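Long-range contact in hydrazine synthase alpha subunit (PDB 5C2V), which condenses hydroxylamine with ammonia to hydrazine, the second half-reaction of the heme-containing hydrazine synthase complex of anammox bacteria: residues Gly174-Ala184 / Gln469-Val480. Residues are numbered along the deposited sequence; the frame is centred on the assembly and turned at random.
Sequences GVMDEFHNPYA and QCVEPDSTRFRV
M176 touches C470 with its CB and F478 with its sulfur and terminal methyl, and its side chain can be followed atom by atom. CB packs 3.3 Å from C470 O and also touches C470 CB. Beyond CG the chain is extended (chi3 172°), which carries the sulfur to the aromatic ring: SD comes to 3.7 Å from F478 CE2. The sulfur stands 54° off the ring normal, an oblique Met-aromatic contact. CE ends the chain 3.8 Å from F478 CE2, so sulfur and methyl share one ring carbon. With CG anti to the backbone N, the F478 ring reaches H180, whose CD2 meets it at the edge, near the ring plane, 3.7 Å from F478 CZ. V480 CG1 lies over one imidazole face, offset toward the rim, while V480 CG2 sits 4.1 Å from H180 CB. At the other end, V175 CG2 rests 3.5 Å from Q469 CG, the two side chains crossing at a slant. The one hydrogen bond assigned across the segments, M176 N to C470 O, is weak and bent (134° at the hydrogen). The turn bearing H180 is braced internally, since D177 OD1 accepts N181 N from above the carboxylate plane and, weakly, F179 N. D177 O is also bonded to Q501. This is loop-to-loop packing away from the annotated sites: it joins residues 174-184, linking strands 154-171 and 186-191, probably in the N-terminal propeller-containing domain, to residues 469-480 of the middle domain, between strands 461-467 and 503-510.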
loop_
_atom_site.group_PDB
_atom_site.type_symbol
_atom_site.label_atom_id
_atom_site.label_comp_id
_atom_site.label_asym_id
_atom_site.label_seq_id
_atom_site.Cartn_x
_atom_site.Cartn_y
_atom_site.Cartn_z
ATOM N N GLY D 174 -10.123 -32.972 4.311
ATOM C CA GLY D 174 -11.347 -32.586 3.636
ATOM C C GLY D 174 -11.742 -31.181 4.044
ATOM O O GLY D 174 -12.925 -30.842 4.100
ATOM N N VAL D 175 -10.737 -30.359 4.328
ATOM C CA VAL D 175 -10.960 -29.011 4.831
ATOM C C VAL D 175 -10.222 -27.977 3.976
ATOM O O VAL D 175 -9.137 -28.243 3.457
ATOM C CB VAL D 175 -10.518 -28.897 6.313
ATOM C CG1 VAL D 175 -9.018 -29.105 6.451
ATOM C CG2 VAL D 175 -10.931 -27.563 6.905
ATOM N N MET D 176 -10.830 -26.805 3.817
ATOM C CA MET D 176 -10.229 -25.723 3.046
ATOM C C MET D 176 -10.042 -24.475 3.902
ATOM O O MET D 176 -10.919 -24.120 4.689
ATOM C CB MET D 176 -11.092 -25.386 1.827
ATOM C CG MET D 176 -10.697 -26.107 0.547
ATOM S SD MET D 176 -11.857 -25.785 -0.798
ATOM C CE MET D 176 -11.007 -26.549 -2.176
ATOM N N ASP D 177 -8.901 -23.809 3.747
ATOM C CA ASP D 177 -8.690 -22.535 4.425
ATOM C C ASP D 177 -9.333 -21.406 3.626
ATOM O O ASP D 177 -10.093 -21.652 2.689
ATOM C CB ASP D 177 -7.194 -22.262 4.664
ATOM C CG ASP D 177 -6.396 -22.072 3.377
ATOM O OD1 ASP D 177 -6.978 -22.060 2.272
ATOM O OD2 ASP D 177 -5.160 -21.921 3.478
ATOM N N GLU D 178 -9.029 -20.171 4.001
ATOM C CA GLU D 178 -9.632 -19.009 3.361
ATOM C C GLU D 178 -9.045 -18.741 1.972
ATOM O O GLU D 178 -9.616 -17.988 1.184
ATOM C CB GLU D 178 -9.475 -17.788 4.269
ATOM C CG GLU D 178 -10.231 -17.935 5.588
ATOM C CD GLU D 178 -9.802 -16.932 6.640
ATOM O OE1 GLU D 178 -8.594 -16.867 6.946
ATOM O OE2 GLU D 178 -10.676 -16.213 7.168
ATOM N N PHE D 179 -7.906 -19.361 1.678
ATOM C CA PHE D 179 -7.299 -19.283 0.352
ATOM C C PHE D 179 -7.690 -20.481 -0.512
ATOM O O PHE D 179 -7.186 -20.644 -1.625
ATOM C CB PHE D 179 -5.777 -19.185 0.462
ATOM C CG PHE D 179 -5.294 -17.887 1.040
ATOM C CD1 PHE D 179 -5.774 -16.680 0.560
ATOM C CD2 PHE D 179 -4.365 -17.874 2.067
ATOM C CE1 PHE D 179 -5.331 -15.482 1.091
ATOM C CE2 PHE D 179 -3.920 -16.679 2.603
ATOM C CZ PHE D 179 -4.405 -15.482 2.115
ATOM N N HIS D 180 -8.572 -21.318 0.030
ATOM C CA HIS D 180 -9.036 -22.547 -0.618
ATOM C C HIS D 180 -7.913 -23.564 -0.808
ATOM O O HIS D 180 -7.978 -24.413 -1.697
ATOM C CB HIS D 180 -9.696 -22.241 -1.967
ATOM C CG HIS D 180 -10.805 -21.240 -1.885
ATOM N ND1 HIS D 180 -10.607 -19.892 -2.086
ATOM C CD2 HIS D 180 -12.126 -21.390 -1.621
ATOM C CE1 HIS D 180 -11.757 -19.253 -1.953
ATOM N NE2 HIS D 180 -12.694 -20.143 -1.670
ATOM N N ASN D 181 -6.884 -23.477 0.030
ATOM C CA ASN D 181 -5.873 -24.524 0.103
ATOM C C ASN D 181 -6.473 -25.734 0.804
ATOM O O ASN D 181 -7.331 -25.580 1.672
ATOM C CB ASN D 181 -4.626 -24.037 0.843
ATOM C CG ASN D 181 -3.906 -22.928 0.106
ATOM O OD1 ASN D 181 -3.669 -21.852 0.657
ATOM N ND2 ASN D 181 -3.546 -23.184 -1.146
ATOM N N PRO D 182 -6.035 -26.947 0.437
ATOM C CA PRO D 182 -6.685 -28.099 1.069
ATOM C C PRO D 182 -6.104 -28.437 2.441
ATOM O O PRO D 182 -5.816 -29.603 2.717
ATOM C CB PRO D 182 -6.409 -29.226 0.075
ATOM C CG PRO D 182 -5.074 -28.863 -0.506
ATOM C CD PRO D 182 -5.045 -27.353 -0.578
ATOM N N TYR D 183 -5.933 -27.423 3.284
ATOM C CA TYR D 183 -5.574 -27.621 4.681
ATOM C C TYR D 183 -5.986 -26.416 5.523
ATOM O O TYR D 183 -5.929 -25.283 5.047
ATOM C CB TYR D 183 -4.068 -27.871 4.817
ATOM C CG TYR D 183 -3.207 -26.867 4.079
ATOM C CD1 TYR D 183 -2.759 -25.712 4.707
ATOM C CD2 TYR D 183 -2.839 -27.078 2.755
ATOM C CE1 TYR D 183 -1.970 -24.793 4.036
ATOM C CE2 TYR D 183 -2.050 -26.166 2.077
ATOM C CZ TYR D 183 -1.620 -25.025 2.723
ATOM O OH TYR D 183 -0.835 -24.113 2.052
ATOM N N ALA D 184 -6.397 -26.648 6.766
ATOM C CA ALA D 184 -6.472 -25.559 7.736
ATOM C C ALA D 184 -5.873 -26.001 9.067
ATOM O O ALA D 184 -6.451 -26.826 9.774
ATOM C CB ALA D 184 -7.910 -25.101 7.918
ATOM N N GLN D 469 -16.409 -22.863 8.210
ATOM C CA GLN D 469 -15.324 -23.461 7.450
ATOM C C GLN D 469 -15.846 -23.920 6.095
ATOM O O GLN D 469 -16.995 -24.343 5.979
ATOM C CB GLN D 469 -14.709 -24.635 8.214
ATOM C CG GLN D 469 -13.454 -25.208 7.578
ATOM C CD GLN D 469 -12.278 -24.249 7.624
ATOM O OE1 GLN D 469 -11.516 -24.231 8.590
ATOM N NE2 GLN D 469 -12.120 -23.452 6.573
ATOM N N CYS D 470 -15.003 -23.839 5.072
ATOM C CA CYS D 470 -15.427 -24.222 3.735
ATOM C C CYS D 470 -15.113 -25.689 3.490
ATOM O O CYS D 470 -13.951 -26.077 3.360
ATOM C CB CYS D 470 -14.744 -23.345 2.682
ATOM S SG CYS D 470 -15.198 -23.730 0.975
ATOM N N VAL D 471 -16.164 -26.498 3.420
ATOM C CA VAL D 471 -16.016 -27.927 3.185
ATOM C C VAL D 471 -16.847 -28.351 1.977
ATOM O O VAL D 471 -18.077 -28.272 1.979
ATOM C CB VAL D 471 -16.407 -28.755 4.437
ATOM C CG1 VAL D 471 -15.360 -28.585 5.527
ATOM C CG2 VAL D 471 -17.780 -28.349 4.964
ATOM N N GLU D 472 -16.156 -28.784 0.930
ATOM C CA GLU D 472 -16.812 -29.156 -0.315
ATOM C C GLU D 472 -16.271 -30.488 -0.817
ATOM O O GLU D 472 -15.376 -30.519 -1.664
ATOM C CB GLU D 472 -16.615 -28.067 -1.372
ATOM C CG GLU D 472 -17.094 -26.682 -0.947
ATOM C CD GLU D 472 -18.606 -26.552 -0.952
ATOM O OE1 GLU D 472 -19.282 -27.433 -1.524
ATOM O OE2 GLU D 472 -19.120 -25.566 -0.379
ATOM N N PRO D 473 -16.811 -31.596 -0.288
ATOM C CA PRO D 473 -16.358 -32.950 -0.626
ATOM C C PRO D 473 -16.631 -33.320 -2.081
ATOM O O PRO D 473 -15.832 -34.027 -2.694
ATOM C CB PRO D 473 -17.168 -33.837 0.323
ATOM C CG PRO D 473 -18.388 -33.040 0.631
ATOM C CD PRO D 473 -17.931 -31.613 0.670
ATOM N N ASP D 474 -17.748 -32.844 -2.622
ATOM C CA ASP D 474 -18.105 -33.122 -4.008
ATOM C C ASP D 474 -17.569 -32.024 -4.920
ATOM O O ASP D 474 -17.990 -30.871 -4.835
ATOM C CB ASP D 474 -19.623 -33.254 -4.155
ATOM C CG ASP D 474 -20.041 -33.640 -5.559
ATOM O OD1 ASP D 474 -19.216 -34.231 -6.288
ATOM O OD2 ASP D 474 -21.200 -33.359 -5.931
ATOM N N SER D 475 -16.641 -32.393 -5.796
ATOM C CA SER D 475 -15.946 -31.422 -6.635
ATOM C C SER D 475 -16.792 -30.950 -7.813
ATOM O O SER D 475 -16.416 -30.014 -8.519
ATOM C CB SER D 475 -14.630 -32.013 -7.145
ATOM O OG SER D 475 -14.858 -33.185 -7.909
ATOM N N THR D 476 -17.929 -31.603 -8.033
ATOM C CA THR D 476 -18.821 -31.201 -9.113
ATOM C C THR D 476 -19.763 -30.084 -8.664
ATOM O O THR D 476 -20.391 -29.423 -9.491
ATOM C CB THR D 476 -19.649 -32.395 -9.633
ATOM O OG1 THR D 476 -20.598 -32.802 -8.639
ATOM C CG2 THR D 476 -18.736 -33.566 -9.976
ATOM N N ARG D 477 -19.868 -29.887 -7.353
ATOM C CA ARG D 477 -20.703 -28.825 -6.799
ATOM C C ARG D 477 -19.938 -27.560 -6.394
ATOM O O ARG D 477 -20.550 -26.581 -5.967
ATOM C CB ARG D 477 -21.482 -29.353 -5.592
ATOM C CG ARG D 477 -22.555 -30.367 -5.948
ATOM C CD ARG D 477 -23.774 -29.692 -6.557
ATOM N NE ARG D 477 -24.499 -28.889 -5.575
ATOM C CZ ARG D 477 -25.629 -28.236 -5.828
ATOM N NH1 ARG D 477 -26.171 -28.286 -7.037
ATOM N NH2 ARG D 477 -26.217 -27.532 -4.870
ATOM N N PHE D 478 -18.614 -27.568 -6.527
ATOM C CA PHE D 478 -17.813 -26.438 -6.057
ATOM C C PHE D 478 -16.694 -26.045 -7.022
ATOM O O PHE D 478 -15.966 -26.898 -7.530
ATOM C CB PHE D 478 -17.220 -26.751 -4.680
ATOM C CG PHE D 478 -16.307 -25.678 -4.148
ATOM C CD1 PHE D 478 -16.822 -24.486 -3.662
ATOM C CD2 PHE D 478 -14.935 -25.869 -4.121
ATOM C CE1 PHE D 478 -15.985 -23.502 -3.169
ATOM C CE2 PHE D 478 -14.093 -24.888 -3.628
ATOM C CZ PHE D 478 -14.618 -23.703 -3.151
ATOM N N ARG D 479 -16.558 -24.743 -7.252
ATOM C CA ARG D 479 -15.548 -24.217 -8.165
ATOM C C ARG D 479 -14.881 -22.963 -7.605
ATOM O O ARG D 479 -15.553 -22.062 -7.105
ATOM C CB ARG D 479 -16.173 -23.912 -9.530
ATOM C CG ARG D 479 -15.187 -23.415 -10.571
ATOM C CD ARG D 479 -14.137 -24.467 -10.879
ATOM N NE ARG D 479 -13.067 -23.940 -11.722
ATOM C CZ ARG D 479 -13.082 -23.966 -13.050
ATOM N NH1 ARG D 479 -14.113 -24.496 -13.695
ATOM N NH2 ARG D 479 -12.064 -23.464 -13.736
ATOM N N VAL D 480 -13.554 -22.912 -7.693
ATOM C CA VAL D 480 -12.793 -21.755 -7.232
ATOM C C VAL D 480 -12.567 -20.762 -8.370
ATOM O O VAL D 480 -12.181 -21.148 -9.473
ATOM C CB VAL D 480 -11.429 -22.175 -6.645
ATOM C CG1 VAL D 480 -10.629 -20.954 -6.212
ATOM C CG2 VAL D 480 -11.623 -23.126 -5.476
#